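Local atomic coordinates of pumilio homolog 23 (Arabidopsis thaliana, PDB entry 5WZJ), a protein that binds RNA sequence-specifically, including 18S rRNA, through pumilio repeats packed into a right-handed superhelix. Residues A[332-337]-A[341-346]; A[109-114]-A[126-131]; A[487-492]-A[514-519]; A[27-32]-A[41-46]. All coordinates share one frame; numbering follows the deposited sequence.

Contact 1: residues A[332-337]-A[341-346]; sequences SHARDQ and GIMWEE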
loop_
_atom_site.group_PDB
_atom_site.type_symbol
_atom_site.label_atom_id
_atom_site.label_comp_id
_atom_site.label_asym_id
_atom_site.label_seq_id
_atom_site.Cartn_x
_atom_site.Cartn_y
_atom_site.Cartn_z
ATOM N N SER A 332 -4.177 13.299 -5.353
ATOM C CA SER A 332 -4.427 12.943 -3.956
ATOM C C SER A 332 -3.774 13.914 -2.991
ATOM O O SER A 332 -4.209 14.022 -1.839
ATOM C CB SER A 332 -3.900 11.536 -3.656
ATOM O OG SER A 332 -4.472 10.591 -4.525
ATOM N N HIS A 333 -2.716 14.604 -3.421
ATOM C CA HIS A 333 -1.977 15.488 -2.532
ATOM C C HIS A 333 -2.142 16.959 -2.883
ATOM O O HIS A 333 -1.372 17.793 -2.399
ATOM C CB HIS A 333 -0.503 15.075 -2.512
ATOM C CG HIS A 333 -0.297 13.736 -1.886
ATOM N ND1 HIS A 333 -0.398 12.559 -2.597
ATOM C CD2 HIS A 333 -0.069 13.382 -0.600
ATOM C CE1 HIS A 333 -0.217 11.536 -1.780
ATOM N NE2 HIS A 333 -0.020 12.007 -0.561
ATOM N N ALA A 334 -3.148 17.300 -3.690
ATOM C CA ALA A 334 -3.429 18.703 -3.967
ATOM C C ALA A 334 -3.729 19.451 -2.669
ATOM O O ALA A 334 -4.221 18.880 -1.694
ATOM C CB ALA A 334 -4.600 18.833 -4.944
ATOM N N ARG A 335 -3.394 20.742 -2.655
ATOM C CA ARG A 335 -3.368 21.513 -1.419
ATOM C C ARG A 335 -4.546 22.467 -1.246
ATOM O O ARG A 335 -4.974 22.684 -0.114
ATOM C CB ARG A 335 -2.064 22.321 -1.317
ATOM C CG ARG A 335 -0.785 21.492 -1.118
ATOM C CD ARG A 335 -0.952 20.477 0.007
ATOM N NE ARG A 335 0.307 20.188 0.696
ATOM C CZ ARG A 335 1.214 19.303 0.280
ATOM N NH1 ARG A 335 1.018 18.597 -0.850
ATOM N NH2 ARG A 335 2.325 19.123 0.990
ATOM N N ASP A 336 -5.088 23.035 -2.321
ATOM C CA ASP A 336 -6.065 24.109 -2.170
ATOM C C ASP A 336 -7.119 24.027 -3.267
ATOM O O ASP A 336 -7.039 23.215 -4.197
ATOM C CB ASP A 336 -5.379 25.488 -2.160
ATOM C CG ASP A 336 -4.564 25.766 -3.416
ATOM O OD1 ASP A 336 -5.016 25.449 -4.536
ATOM O OD2 ASP A 336 -3.458 26.328 -3.284
ATOM N N GLN A 337 -8.107 24.914 -3.156
ATOM C CA GLN A 337 -9.254 24.863 -4.047
ATOM C C GLN A 337 -8.921 25.373 -5.440
ATOM O O GLN A 337 -9.582 24.981 -6.408
ATOM C CB GLN A 337 -10.410 25.648 -3.426
ATOM C CG GLN A 337 -10.667 25.219 -1.981
ATOM C CD GLN A 337 -11.880 25.882 -1.350
ATOM O OE1 GLN A 337 -12.210 27.028 -1.659
ATOM N NE2 GLN A 337 -12.551 25.156 -0.457
ATOM N N GLY A 341 -9.812 23.303 -8.862
ATOM C CA GLY A 341 -10.465 23.827 -10.050
ATOM C C GLY A 341 -9.686 23.546 -11.320
ATOM O O GLY A 341 -10.265 23.203 -12.354
ATOM N N ILE A 342 -8.362 23.677 -11.264
ATOM C CA ILE A 342 -7.555 23.374 -12.444
ATOM C C ILE A 342 -7.664 21.895 -12.790
ATOM O O ILE A 342 -7.824 21.524 -13.959
ATOM C CB ILE A 342 -6.096 23.813 -12.223
ATOM C CG1 ILE A 342 -6.004 25.338 -12.274
ATOM C CG2 ILE A 342 -5.188 23.189 -13.259
ATOM C CD1 ILE A 342 -4.771 25.902 -11.610
ATOM N N MET A 343 -7.617 21.027 -11.781
ATOM C CA MET A 343 -7.718 19.602 -12.063
ATOM C C MET A 343 -9.092 19.250 -12.621
ATOM O O MET A 343 -9.205 18.418 -13.527
ATOM C CB MET A 343 -7.413 18.793 -10.803
ATOM C CG MET A 343 -5.965 18.958 -10.310
ATOM S SD MET A 343 -5.606 17.864 -8.932
ATOM C CE MET A 343 -6.831 18.395 -7.732
ATOM N N TRP A 344 -10.149 19.876 -12.106
ATOM C CA TRP A 344 -11.482 19.550 -12.601
ATOM C C TRP A 344 -11.647 19.981 -14.053
ATOM O O TRP A 344 -12.207 19.238 -14.865
ATOM C CB TRP A 344 -12.550 20.194 -11.715
ATOM C CG TRP A 344 -13.937 19.738 -12.034
ATOM C CD1 TRP A 344 -14.546 18.586 -11.617
ATOM C CD2 TRP A 344 -14.893 20.430 -12.834
ATOM N NE1 TRP A 344 -15.829 18.519 -12.117
ATOM C CE2 TRP A 344 -16.062 19.641 -12.871
ATOM C CE3 TRP A 344 -14.871 21.640 -13.530
ATOM C CZ2 TRP A 344 -17.195 20.026 -13.574
ATOM C CZ3 TRP A 344 -15.991 22.021 -14.223
ATOM C CH2 TRP A 344 -17.142 21.218 -14.243
ATOM N N GLU A 345 -11.134 21.159 -14.408
ATOM C CA GLU A 345 -11.267 21.637 -15.781
ATOM C C GLU A 345 -10.531 20.734 -16.770
ATOM O O GLU A 345 -11.035 20.469 -17.869
ATOM C CB GLU A 345 -10.755 23.071 -15.892
ATOM C CG GLU A 345 -11.668 24.106 -15.254
ATOM C CD GLU A 345 -11.026 25.486 -15.183
ATOM O OE1 GLU A 345 -10.010 25.712 -15.880
ATOM O OE2 GLU A 345 -11.534 26.341 -14.422
ATOM N N GLU A 346 -9.337 20.253 -16.407
ATOM C CA GLU A 346 -8.568 19.470 -17.369
ATOM C C GLU A 346 -9.097 18.048 -17.511
ATOM O O GLU A 346 -8.958 17.448 -18.584
ATOM C CB GLU A 346 -7.081 19.436 -16.983
ATOM C CG GLU A 346 -6.358 20.796 -16.996
ATOM C CD GLU A 346 -4.825 20.654 -16.979
ATOM O OE1 GLU A 346 -4.311 19.716 -17.625
ATOM O OE2 GLU A 346 -4.131 21.469 -16.318
#
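Ala334 and Met343 face each other between the loop after helix 323-332 and helix 337-347. Both CB atoms point toward the opposite segment. The Ala334 methyl meets the far end of the methionine, with CB 3.6 Å from Met343 CE. The sulfur and the rest of the thioether chain lie behind that methyl. The Met343 chain is extended at chi2 and bends at its last torsion (chi3 -59°), which turns CE toward the alanine. This pair is apolar, and both residues are buried.

The second link is made by backbone alone. Gly341 N donates to Gln337 O at 3.0 Å, with an N-H...O angle of 155°. This is the i to i+4 bond of the first turn of helix 337-347. The CB of Gln337 points away from the later turn, and the residue is exposed. Asp336 stands at the N-cap, and its OD1 accepts from Gln339 N. Within the loop, Arg335 NH1 reaches back to His333 O at 3.0 Å, in the plane of that carbonyl, and so ties two loop residues together.

The touching residues lie in Pumilio repeat 6, and the contact joins the loop after helix 323-332 to helix 337-347. Helix 299-310 packs on one part of it, with Tyr302 on Ala334 and Phe306 on Met343. Helix 360-373 supplies Leu373 to Ala334 and Leu366 to Met343. Arg372 of that helix also bonds the carbonyls of Ser332 and Ala334, so the loop is bound to helices from both the preceding and the following parts of the chain.

Contact 2: residues A[109-114]-A[126-131]; sequences KSLATH and EALHSI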
loop_
_atom_site.group_PDB
_atom_site.type_symbol
_atom_site.label_atom_id
_atom_site.label_comp_id
_atom_site.label_asym_id
_atom_site.label_seq_id
_atom_site.Cartn_x
_atom_site.Cartn_y
_atom_site.Cartn_z
ATOM N N LYS A 109 19.459 -7.513 9.111
ATOM C CA LYS A 109 18.343 -7.975 9.931
ATOM C C LYS A 109 18.800 -8.296 11.341
ATOM O O LYS A 109 18.088 -8.016 12.312
ATOM C CB LYS A 109 17.705 -9.224 9.318
ATOM C CG LYS A 109 16.973 -9.015 8.017
ATOM C CD LYS A 109 16.354 -10.343 7.579
ATOM C CE LYS A 109 15.639 -10.224 6.246
ATOM N NZ LYS A 109 15.153 -11.569 5.795
ATOM N N SER A 110 19.973 -8.920 11.457
ATOM C CA SER A 110 20.532 -9.274 12.756
ATOM C C SER A 110 20.874 -8.030 13.578
ATOM O O SER A 110 20.604 -7.986 14.783
ATOM C CB SER A 110 21.770 -10.149 12.542
ATOM O OG SER A 110 22.293 -10.666 13.759
ATOM N N LEU A 111 21.485 -7.016 12.951
ATOM C CA LEU A 111 21.685 -5.733 13.627
ATOM C C LEU A 111 20.365 -5.153 14.100
ATOM O O LEU A 111 20.267 -4.624 15.214
ATOM C CB LEU A 111 22.345 -4.722 12.689
ATOM C CG LEU A 111 23.834 -4.494 12.606
ATOM C CD1 LEU A 111 24.066 -3.313 11.650
ATOM C CD2 LEU A 111 24.404 -4.222 13.984
ATOM N N ALA A 112 19.348 -5.213 13.239
ATOM C CA ALA A 112 18.047 -4.646 13.559
ATOM C C ALA A 112 17.420 -5.278 14.797
ATOM O O ALA A 112 16.598 -4.633 15.456
ATOM C CB ALA A 112 17.107 -4.804 12.367
ATOM N N THR A 113 17.765 -6.536 15.125
ATOM C CA THR A 113 17.190 -7.146 16.324
ATOM C C THR A 113 17.690 -6.483 17.606
ATOM O O THR A 113 17.094 -6.706 18.664
ATOM C CB THR A 113 17.483 -8.667 16.405
ATOM O OG1 THR A 113 18.885 -8.889 16.570
ATOM C CG2 THR A 113 17.004 -9.429 15.146
ATOM N N HIS A 114 18.757 -5.686 17.543
ATOM C CA HIS A 114 19.309 -5.027 18.724
ATOM C C HIS A 114 18.885 -3.566 18.862
ATOM O O HIS A 114 19.285 -2.906 19.830
ATOM C CB HIS A 114 20.833 -5.130 18.704
ATOM C CG HIS A 114 21.331 -6.540 18.685
ATOM N ND1 HIS A 114 21.443 -7.305 19.828
ATOM C CD2 HIS A 114 21.721 -7.336 17.659
ATOM C CE1 HIS A 114 21.895 -8.504 19.509
ATOM N NE2 HIS A 114 22.070 -8.550 18.200
ATOM N N GLU A 126 28.552 2.236 14.846
ATOM C CA GLU A 126 29.882 2.015 14.286
ATOM C C GLU A 126 29.845 0.980 13.157
ATOM O O GLU A 126 30.539 1.135 12.144
ATOM C CB GLU A 126 30.837 1.580 15.400
ATOM C CG GLU A 126 32.230 1.179 14.950
ATOM C CD GLU A 126 33.116 0.721 16.128
ATOM O OE1 GLU A 126 32.617 -0.005 17.024
ATOM O OE2 GLU A 126 34.310 1.096 16.157
ATOM N N ALA A 127 29.055 -0.093 13.316
ATOM C CA ALA A 127 28.930 -1.077 12.239
ATOM C C ALA A 127 28.297 -0.448 11.001
ATOM O O ALA A 127 28.765 -0.663 9.876
ATOM C CB ALA A 127 28.110 -2.281 12.707
ATOM N N LEU A 128 27.242 0.349 11.191
ATOM C CA LEU A 128 26.645 1.056 10.063
ATOM C C LEU A 128 27.646 2.007 9.412
ATOM O O LEU A 128 27.709 2.107 8.181
ATOM C CB LEU A 128 25.401 1.813 10.514
ATOM C CG LEU A 128 24.268 0.915 11.006
ATOM C CD1 LEU A 128 23.188 1.753 11.640
ATOM C CD2 LEU A 128 23.688 0.100 9.849
ATOM N N HIS A 129 28.456 2.701 10.214
ATOM C CA HIS A 129 29.415 3.628 9.623
ATOM C C HIS A 129 30.389 2.908 8.697
ATOM O O HIS A 129 30.660 3.372 7.582
ATOM C CB HIS A 129 30.181 4.391 10.704
ATOM C CG HIS A 129 31.159 5.379 10.146
ATOM N ND1 HIS A 129 30.766 6.569 9.568
ATOM C CD2 HIS A 129 32.508 5.335 10.034
ATOM C CE1 HIS A 129 31.832 7.231 9.155
ATOM N NE2 HIS A 129 32.902 6.500 9.419
ATOM N N SER A 130 30.925 1.762 9.132
ATOM C CA SER A 130 31.893 1.067 8.286
ATOM C C SER A 130 31.258 0.656 6.957
ATOM O O SER A 130 31.897 0.747 5.902
ATOM C CB SER A 130 32.476 -0.143 9.028
ATOM O OG SER A 130 31.466 -1.080 9.338
ATOM N N ILE A 131 29.981 0.270 6.985
ATOM C CA ILE A 131 29.279 -0.138 5.769
ATOM C C ILE A 131 28.982 1.073 4.887
ATOM O O ILE A 131 29.208 1.047 3.672
ATOM C CB ILE A 131 27.984 -0.893 6.132
ATOM C CG1 ILE A 131 28.290 -2.222 6.799
ATOM C CG2 ILE A 131 27.134 -1.170 4.896
ATOM C CD1 ILE A 131 27.015 -2.944 7.222
#
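Leu111 reaches from helix 100-112 to Ala127 and Leu128 on helix 121-137, and the contact between the segments is wholly apolar. One methyl does the touching. Leu111 CD1 lies 3.9 Å from Leu128 CD2 and 4.3 Å from Ala127 CB. The two leucine side chains run past each other in opposite directions, so they overlap alongside at their branched ends. The Leu128 CB does not point straight at the other helix. Its CG sits anti to the carbonyl carbon (chi1 -64°), and the CD2 branch closes the distance.

All three touching residues are buried. This is helix-to-helix packing of the kind that builds the pumilio superhelix, and segment 109-114 belongs to Pumilio repeat 2. Leu158 of helix 146-160 touches both leucines, while Leu80 of helix 77-87 packs on Leu111.

No hydrogen bond crosses between the segments. Thr113 OG1 donates to Ser110 O at 2.6 Å, and the same oxygen also receives Thr113 N. Ser130 OG folds back onto Ala127 O at 2.8 Å, and Ile131 N reaches that oxygen from the same face of its plane. Ser110 OG instead bonds Leu72 O, beyond the two segments.

Contact 3: residues A[487-492]-A[514-519]; sequences RLIIKL and DACNLT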
loop_
_atom_site.group_PDB
_atom_site.type_symbol
_atom_site.label_atom_id
_atom_site.label_comp_id
_atom_site.label_asym_id
_atom_site.label_seq_id
_atom_site.Cartn_x
_atom_site.Cartn_y
_atom_site.Cartn_z
ATOM N N ARG A 487 -35.231 0.303 3.410
ATOM C CA ARG A 487 -35.713 -0.301 2.177
ATOM C C ARG A 487 -34.701 -1.298 1.618
ATOM O O ARG A 487 -35.078 -2.384 1.161
ATOM C CB ARG A 487 -36.023 0.787 1.146
ATOM C CG ARG A 487 -36.406 0.207 -0.229
ATOM C CD ARG A 487 -36.541 1.286 -1.289
ATOM N NE ARG A 487 -36.978 0.708 -2.558
ATOM C CZ ARG A 487 -36.958 1.359 -3.714
ATOM N NH1 ARG A 487 -36.522 2.614 -3.756
ATOM N NH2 ARG A 487 -37.379 0.753 -4.820
ATOM N N LEU A 488 -33.411 -0.947 1.637
ATOM C CA LEU A 488 -32.395 -1.861 1.123
ATOM C C LEU A 488 -32.253 -3.078 2.026
ATOM O O LEU A 488 -32.175 -4.213 1.546
ATOM C CB LEU A 488 -31.044 -1.138 0.973
ATOM C CG LEU A 488 -29.905 -2.010 0.407
ATOM C CD1 LEU A 488 -29.012 -1.216 -0.520
ATOM C CD2 LEU A 488 -29.066 -2.643 1.511
ATOM N N ILE A 489 -32.185 -2.857 3.337
ATOM C CA ILE A 489 -32.011 -3.967 4.270
ATOM C C ILE A 489 -33.134 -4.984 4.106
ATOM O O ILE A 489 -32.895 -6.201 4.105
ATOM C CB ILE A 489 -31.932 -3.431 5.711
ATOM C CG1 ILE A 489 -30.637 -2.627 5.899
ATOM C CG2 ILE A 489 -32.015 -4.587 6.730
ATOM C CD1 ILE A 489 -30.532 -1.919 7.251
ATOM N N ILE A 490 -34.372 -4.506 3.943
ATOM C CA ILE A 490 -35.501 -5.422 3.773
ATOM C C ILE A 490 -35.315 -6.299 2.541
ATOM O O ILE A 490 -35.692 -7.478 2.543
ATOM C CB ILE A 490 -36.826 -4.629 3.732
ATOM C CG1 ILE A 490 -37.146 -4.129 5.140
ATOM C CG2 ILE A 490 -37.985 -5.493 3.193
ATOM C CD1 ILE A 490 -38.258 -3.085 5.210
ATOM N N LYS A 491 -34.703 -5.767 1.484
ATOM C CA LYS A 491 -34.536 -6.621 0.315
ATOM C C LYS A 491 -33.441 -7.670 0.497
ATOM O O LYS A 491 -33.270 -8.515 -0.387
ATOM C CB LYS A 491 -34.279 -5.762 -0.926
ATOM C CG LYS A 491 -35.603 -5.157 -1.445
ATOM C CD LYS A 491 -35.440 -4.404 -2.740
ATOM C CE LYS A 491 -34.893 -3.004 -2.502
ATOM N NZ LYS A 491 -35.064 -2.183 -3.747
ATOM N N LEU A 492 -32.717 -7.660 1.614
ATOM C CA LEU A 492 -31.802 -8.752 1.926
ATOM C C LEU A 492 -32.464 -9.871 2.722
ATOM O O LEU A 492 -31.814 -10.897 2.968
ATOM C CB LEU A 492 -30.588 -8.236 2.700
ATOM C CG LEU A 492 -29.650 -7.288 1.947
ATOM C CD1 LEU A 492 -28.540 -6.804 2.862
ATOM C CD2 LEU A 492 -29.048 -7.979 0.729
ATOM N N ASP A 514 -27.114 -3.699 13.112
ATOM C CA ASP A 514 -26.944 -2.479 13.895
ATOM C C ASP A 514 -27.856 -1.354 13.421
ATOM O O ASP A 514 -28.296 -0.533 14.231
ATOM C CB ASP A 514 -25.484 -2.022 13.848
ATOM C CG ASP A 514 -24.592 -2.835 14.779
ATOM O OD1 ASP A 514 -25.128 -3.588 15.624
ATOM O OD2 ASP A 514 -23.358 -2.714 14.672
ATOM N N ALA A 515 -28.167 -1.306 12.130
ATOM C CA ALA A 515 -28.989 -0.232 11.583
ATOM C C ALA A 515 -30.491 -0.522 11.635
ATOM O O ALA A 515 -31.279 0.310 11.166
ATOM C CB ALA A 515 -28.560 0.057 10.139
ATOM N N CYS A 516 -30.908 -1.649 12.213
ATOM C CA CYS A 516 -32.292 -2.103 12.181
ATOM C C CYS A 516 -33.051 -1.791 13.461
ATOM O O CYS A 516 -32.477 -1.675 14.546
ATOM C CB CYS A 516 -32.360 -3.613 11.961
ATOM S SG CYS A 516 -32.168 -4.063 10.294
ATOM N N ASN A 517 -34.372 -1.714 13.314
ATOM C CA ASN A 517 -35.319 -1.714 14.418
ATOM C C ASN A 517 -35.480 -3.137 14.965
ATOM O O ASN A 517 -34.942 -4.100 14.413
ATOM C CB ASN A 517 -36.663 -1.147 13.948
ATOM C CG ASN A 517 -37.239 -1.905 12.736
ATOM O OD1 ASN A 517 -37.174 -3.131 12.659
ATOM N ND2 ASN A 517 -37.791 -1.159 11.781
ATOM N N LEU A 518 -36.261 -3.279 16.044
ATOM C CA LEU A 518 -36.431 -4.586 16.683
ATOM C C LEU A 518 -36.972 -5.626 15.710
ATOM O O LEU A 518 -36.524 -6.780 15.711
ATOM C CB LEU A 518 -37.358 -4.481 17.899
ATOM C CG LEU A 518 -37.735 -5.821 18.561
ATOM C CD1 LEU A 518 -36.493 -6.595 18.999
ATOM C CD2 LEU A 518 -38.671 -5.627 19.739
ATOM N N THR A 519 -37.934 -5.235 14.869
ATOM C CA THR A 519 -38.566 -6.192 13.966
ATOM C C THR A 519 -37.551 -6.822 13.026
ATOM O O THR A 519 -37.532 -8.042 12.844
ATOM C CB THR A 519 -39.662 -5.503 13.163
ATOM O OG1 THR A 519 -40.642 -4.985 14.065
ATOM C CG2 THR A 519 -40.310 -6.491 12.213
#
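Ile489 and Cys516 mark the closest passage of the two backbones, with their CA atoms 8.1 Å apart. Segment 487-492 is the last turn of helix 482-490 and the residues after it. Segment 514-519 leaves helix 503-514, runs through a short linker and enters helix 518-530. Asn517 is the N-cap of that helix, and its OD1 accepts from Leu520 N. No hydrogen bond crosses between the segments.

Side chains join the two segments, and Ile489 does nearly all the work. Its CB points toward the linker. Both of its branches meet Cys516 SG, and the longer one also reaches Ala515. CG2 touches the sulfur, 3.6 Å from Cys516 SG. The longer arm is extended (chi2 174°) and carries CD1 to the methyl of Ala515, 4.0 Å from its CB. CD1 also lies 4.1 Å from Cys516 SG, so the thiol sits against both branches. The Ala515 methyl points toward the isoleucine. Ala515 is exposed, whereas Ile489 and Cys516 are buried.

Leu476 of helix 468-477 and Cys512 of helix 503-514 also pack on Ile489. Arg521 NH2 bonds Asp514 O, at the end of helix 503-514. The contact joins the end of Pumilio repeat 7, where Ile489 lies, to the interhelical linker of repeat 8. Such apolar packing between successive helical repeats is typical of the pumilio superhelix.

Contact 4: residues A[27-32]-A[41-46]; sequences ANLFDS and SVICGN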
loop_
_atom_site.group_PDB
_atom_site.type_symbol
_atom_site.label_atom_id
_atom_site.label_comp_id
_atom_site.label_asym_id
_atom_site.label_seq_id
_atom_site.Cartn_x
_atom_site.Cartn_y
_atom_site.Cartn_z
ATOM N N ALA A 27 26.077 -26.504 10.097
ATOM C CA ALA A 27 24.670 -26.446 9.704
ATOM C C ALA A 27 23.910 -27.678 10.187
ATOM O O ALA A 27 22.824 -27.559 10.769
ATOM C CB ALA A 27 24.558 -26.300 8.188
ATOM N N ASN A 28 24.473 -28.875 9.963
ATOM C CA ASN A 28 23.814 -30.092 10.441
ATOM C C ASN A 28 23.679 -30.086 11.958
ATOM O O ASN A 28 22.670 -30.550 12.503
ATOM C CB ASN A 28 24.567 -31.349 9.994
ATOM C CG ASN A 28 23.891 -32.638 10.508
ATOM O OD1 ASN A 28 22.988 -33.185 9.858
ATOM N ND2 ASN A 28 24.307 -33.103 11.693
ATOM N N LEU A 29 24.687 -29.565 12.659
ATOM C CA LEU A 29 24.599 -29.471 14.110
ATOM C C LEU A 29 23.391 -28.648 14.545
ATOM O O LEU A 29 22.775 -28.953 15.571
ATOM C CB LEU A 29 25.892 -28.881 14.676
ATOM C CG LEU A 29 26.045 -28.802 16.197
ATOM C CD1 LEU A 29 25.846 -30.156 16.850
ATOM C CD2 LEU A 29 27.409 -28.249 16.544
ATOM N N PHE A 30 23.021 -27.618 13.778
ATOM C CA PHE A 30 21.843 -26.834 14.137
ATOM C C PHE A 30 20.544 -27.508 13.703
ATOM O O PHE A 30 19.524 -27.359 14.384
ATOM C CB PHE A 30 21.930 -25.427 13.541
ATOM C CG PHE A 30 23.030 -24.590 14.127
ATOM C CD1 PHE A 30 23.652 -24.963 15.308
ATOM C CD2 PHE A 30 23.437 -23.425 13.500
ATOM C CE1 PHE A 30 24.669 -24.190 15.849
ATOM C CE2 PHE A 30 24.452 -22.650 14.032
ATOM C CZ PHE A 30 25.066 -23.029 15.207
ATOM N N ASP A 31 20.555 -28.242 12.583
ATOM C CA ASP A 31 19.366 -28.990 12.181
ATOM C C ASP A 31 18.956 -29.999 13.253
ATOM O O ASP A 31 17.760 -30.216 13.487
ATOM C CB ASP A 31 19.606 -29.684 10.842
ATOM C CG ASP A 31 19.801 -28.701 9.708
ATOM O OD1 ASP A 31 19.416 -27.522 9.867
ATOM O OD2 ASP A 31 20.340 -29.109 8.657
ATOM N N SER A 32 19.928 -30.627 13.909
ATOM C CA SER A 32 19.647 -31.322 15.156
ATOM C C SER A 32 19.474 -30.296 16.269
ATOM O O SER A 32 20.169 -29.278 16.310
ATOM C CB SER A 32 20.779 -32.289 15.504
ATOM O OG SER A 32 21.284 -32.926 14.341
ATOM N N SER A 41 24.298 -19.709 20.055
ATOM C CA SER A 41 24.791 -18.386 19.692
ATOM C C SER A 41 26.301 -18.289 19.863
ATOM O O SER A 41 26.969 -17.571 19.107
ATOM C CB SER A 41 24.071 -17.316 20.514
ATOM O OG SER A 41 24.852 -16.921 21.617
ATOM N N VAL A 42 26.862 -19.022 20.828
ATOM C CA VAL A 42 28.314 -19.056 20.969
ATOM C C VAL A 42 28.957 -19.751 19.768
ATOM O O VAL A 42 29.965 -19.279 19.229
ATOM C CB VAL A 42 28.699 -19.728 22.298
ATOM C CG1 VAL A 42 30.210 -19.869 22.413
ATOM C CG2 VAL A 42 28.137 -18.932 23.477
ATOM N N ILE A 43 28.390 -20.881 19.332
ATOM C CA ILE A 43 28.913 -21.579 18.155
ATOM C C ILE A 43 28.801 -20.697 16.907
ATOM O O ILE A 43 29.725 -20.633 16.089
ATOM C CB ILE A 43 28.178 -22.919 17.963
ATOM C CG1 ILE A 43 28.549 -23.910 19.073
ATOM C CG2 ILE A 43 28.456 -23.498 16.573
ATOM C CD1 ILE A 43 27.722 -25.188 19.040
ATOM N N CYS A 44 27.669 -20.017 16.736
ATOM C CA CYS A 44 27.531 -19.093 15.612
ATOM C C CYS A 44 28.669 -18.081 15.594
ATOM O O CYS A 44 29.262 -17.820 14.544
ATOM C CB CYS A 44 26.174 -18.389 15.671
ATOM S SG CYS A 44 24.734 -19.386 15.214
ATOM N N GLY A 45 29.028 -17.543 16.760
ATOM C CA GLY A 45 30.106 -16.566 16.817
ATOM C C GLY A 45 31.467 -17.165 16.519
ATOM O O GLY A 45 32.274 -16.566 15.799
ATOM N N ASN A 46 31.750 -18.350 17.065
ATOM C CA ASN A 46 33.006 -19.019 16.732
ATOM C C ASN A 46 33.106 -19.283 15.236
ATOM O O ASN A 46 34.173 -19.109 14.633
ATOM C CB ASN A 46 33.130 -20.332 17.502
ATOM C CG ASN A 46 33.243 -20.120 18.998
ATOM O OD1 ASN A 46 33.515 -19.010 19.462
ATOM N ND2 ASN A 46 33.046 -21.191 19.762
#
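Phe30 projects from helix 17-31 toward helix 37-49 and meets Ile43 and Cys44 there. The two short helical segments run nearly antiparallel, at 169°, with axes 11.6 Å apart. That spacing is bridged by side chains. The far end of the Phe30 ring is the main bump. It fits into the hollow between the Ile43 CG2 methyl and the Cys44 thiol. CZ lies 3.7 Å from Ile43 CG2, and CE2 lies 3.5 Å from Cys44 SG. Both neighbours approach the ring obliquely. The sulfur stands 4.5 Å from the ring centroid, 62° off the normal, in a sulfur-aromatic contact.

Ile43 is in turn a bump between two side chains. Its CG2 lies against the phenylalanine, while its CD1 reaches Leu29 CD2 at 4.0 Å. The leucine and isoleucine side chains cross at about a right angle. Leu29 CG is anti to the backbone N (chi1 -175°), which carries CD2 to Ile43 CD1.

Leu71 of helix 64-74 packs on both Phe30 and Cys44. Replacing Phe30 with an alanine would probably open a gap between the two helices and leave the Cys44 sulfur without its aromatic partner. The contact is apolar, with no hydrogen bond across it, so the two helices are probably held here by shape and apolar packing. Arg40 adds a cation-pi interaction to the ring, which probably gives it some electrostatic hold as well.

The four contacts are separate along the superhelix, and none touches another. They follow the chain in the order contact 4, contact 2, contact 1 and contact 3. Contacts 4 and 2 are the closest pair, with centres about 21 Å apart on the same side of the chain's centre. Contact 1 is about 44 Å from contact 2 and 39 Å from contact 3, centre to centre. Contacts 2 and 3 stand on opposite sides of the chain's centre, with their own centres about 58 Å apart. The nearest atoms lie about 7, 8, 9 and 12 Å from the bound RNA for contacts 1, 2, 3 and 4. These distances are consistent with a place in the helical framework near the RNA.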